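Local coordinates for protein yeast glycogen phosphorylase (Saccharomyces cerevisiae, PDB 1YGP) that belongs to the carbohydrate phosphorylase family of the GT-B clan and carries pyridoxal-5'-phosphate in a pocket of each two-domain subunit, at residues A[258-263]-A[281-286]. Numbering follows the deposited sequence.
Sequences LAVAYD and QARPTT
L258 and R283 form an antiparallel hydrogen-bonded pair. L258 N donates to R283 O at 2.8 Å, and R283 N returns a bond to L258 O. A282 CA also brings its hydrogen to L258 O, 3.4 Å away. A259 faces A282 as a non-hydrogen-bonded pair. Both methyl groups lie on the side of the sheet covered by F334 of helix 322-350. V260 and Q281 make the next hydrogen-bonded pair, with V260 N bonded to Q281 O at 3.1 Å and Q281 N to V260 O. The side chain of V260 shares a face with those of L258, Q281 and R283. V260 CG1 sits over one face of the R283 guanidinium, towards the rim, 3.4 Å from NH2. V260 CG2 touches CD and NH1 of the same arginine. The R283 chain runs extended from CG to NE beside V260, and the two side chains cross at a slant. Y262 comes last. Its OH lies in the guanidinium plane and accepts a bond from R283 NH2 at 3.2 Å; ring and guanidinium planes are 86° apart. Y262 CE1 also packs on Q281 CB at 3.7 Å. R283 NH2 makes a salt bridge to E222, and NH1 bonds N224, both on neighbouring strand 221-232. The contact is typical of a beta hairpin, here strands 255-267 and 274-284 within the large mixed sheet of a phosphorylase fold.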
loop_
_atom_site.group_PDB
_atom_site.type_symbol
_atom_site.label_atom_id
_atom_site.label_comp_id
_atom_site.label_asym_id
_atom_site.label_seq_id
_atom_site.Cartn_x
_atom_site.Cartn_y
_atom_site.Cartn_z
ATOM N N LEU A 258 13.425 10.610 1.581
ATOM C CA LEU A 258 14.084 9.331 1.707
ATOM C C LEU A 258 13.779 8.488 0.515
ATOM O O LEU A 258 12.643 8.531 0.044
ATOM C CB LEU A 258 13.629 8.561 2.908
ATOM C CG LEU A 258 14.074 9.039 4.258
ATOM C CD1 LEU A 258 13.671 7.989 5.264
ATOM C CD2 LEU A 258 15.579 9.203 4.329
ATOM N N ALA A 259 14.751 7.717 0.038
ATOM C CA ALA A 259 14.552 6.853 -1.103
ATOM C C ALA A 259 14.572 5.450 -0.518
ATOM O O ALA A 259 15.537 5.056 0.140
ATOM C CB ALA A 259 15.685 7.025 -2.075
ATOM N N VAL A 260 13.503 4.688 -0.660
ATOM C CA VAL A 260 13.451 3.338 -0.145
ATOM C C VAL A 260 13.428 2.492 -1.406
ATOM O O VAL A 260 12.664 2.805 -2.337
ATOM C CB VAL A 260 12.167 3.203 0.697
ATOM C CG1 VAL A 260 11.894 1.771 1.123
ATOM C CG2 VAL A 260 12.348 4.078 1.925
ATOM N N ALA A 261 14.276 1.467 -1.464
ATOM C CA ALA A 261 14.366 0.573 -2.605
ATOM C C ALA A 261 13.338 -0.539 -2.601
ATOM O O ALA A 261 12.885 -0.995 -1.535
ATOM C CB ALA A 261 15.714 -0.095 -2.653
ATOM N N TYR A 262 12.957 -0.953 -3.815
ATOM C CA TYR A 262 12.086 -2.086 -4.077
ATOM C C TYR A 262 12.792 -2.877 -5.174
ATOM O O TYR A 262 13.191 -2.339 -6.217
ATOM C CB TYR A 262 10.730 -1.640 -4.587
ATOM C CG TYR A 262 9.809 -1.093 -3.513
ATOM C CD1 TYR A 262 10.082 0.153 -2.938
ATOM C CD2 TYR A 262 8.690 -1.821 -3.096
ATOM C CE1 TYR A 262 9.250 0.675 -1.952
ATOM C CE2 TYR A 262 7.846 -1.298 -2.102
ATOM C CZ TYR A 262 8.139 -0.051 -1.539
ATOM O OH TYR A 262 7.335 0.500 -0.565
ATOM N N ASP A 263 13.057 -4.147 -4.912
ATOM C CA ASP A 263 13.713 -5.030 -5.836
ATOM C C ASP A 263 12.798 -5.925 -6.654
ATOM O O ASP A 263 11.927 -6.656 -6.162
ATOM C CB ASP A 263 14.685 -5.857 -5.042
ATOM C CG ASP A 263 15.965 -5.119 -4.684
ATOM O OD1 ASP A 263 16.318 -4.157 -5.349
ATOM O OD2 ASP A 263 16.644 -5.518 -3.745
ATOM N N GLN A 281 11.096 4.529 -4.178
ATOM C CA GLN A 281 9.847 5.179 -3.781
ATOM C C GLN A 281 10.262 6.340 -2.899
ATOM O O GLN A 281 11.164 6.117 -2.076
ATOM C CB GLN A 281 9.016 4.230 -2.978
ATOM C CG GLN A 281 7.863 4.856 -2.216
ATOM C CD GLN A 281 7.053 3.769 -1.568
ATOM O OE1 GLN A 281 6.045 3.375 -2.135
ATOM N NE2 GLN A 281 7.426 3.198 -0.429
ATOM N N ALA A 282 9.675 7.533 -3.007
ATOM C CA ALA A 282 10.091 8.631 -2.147
ATOM C C ALA A 282 9.292 8.632 -0.873
ATOM O O ALA A 282 8.078 8.435 -0.949
ATOM C CB ALA A 282 9.855 9.977 -2.759
ATOM N N ARG A 283 9.894 8.817 0.298
ATOM C CA ARG A 283 9.176 8.843 1.566
ATOM C C ARG A 283 9.599 10.095 2.326
ATOM O O ARG A 283 10.675 10.623 2.032
ATOM C CB ARG A 283 9.491 7.605 2.371
ATOM C CG ARG A 283 8.772 6.387 1.777
ATOM C CD ARG A 283 8.925 5.213 2.733
ATOM N NE ARG A 283 8.572 3.926 2.152
ATOM C CZ ARG A 283 8.971 2.761 2.697
ATOM N NH1 ARG A 283 9.709 2.719 3.813
ATOM N NH2 ARG A 283 8.688 1.608 2.089
ATOM N N PRO A 284 8.770 10.706 3.188
ATOM C CA PRO A 284 9.102 11.853 4.021
ATOM C C PRO A 284 10.067 11.497 5.137
ATOM O O PRO A 284 10.133 10.333 5.551
ATOM C CB PRO A 284 7.791 12.311 4.547
ATOM C CG PRO A 284 7.067 10.992 4.711
ATOM C CD PRO A 284 7.375 10.334 3.397
ATOM N N THR A 285 10.807 12.470 5.670
ATOM C CA THR A 285 11.704 12.154 6.766
ATOM C C THR A 285 10.814 12.076 7.988
ATOM O O THR A 285 11.126 11.373 8.943
ATOM C CB THR A 285 12.765 13.242 6.952
ATOM O OG1 THR A 285 12.163 14.462 6.558
ATOM C CG2 THR A 285 14.024 12.989 6.145
ATOM N N THR A 286 9.689 12.789 7.988
ATOM C CA THR A 286 8.767 12.751 9.091
ATOM C C THR A 286 7.403 12.430 8.549
ATOM O O THR A 286 6.803 13.249 7.862
ATOM C CB THR A 286 8.808 14.103 9.761
ATOM O OG1 THR A 286 10.185 14.267 10.111
ATOM C CG2 THR A 286 7.855 14.251 10.945
#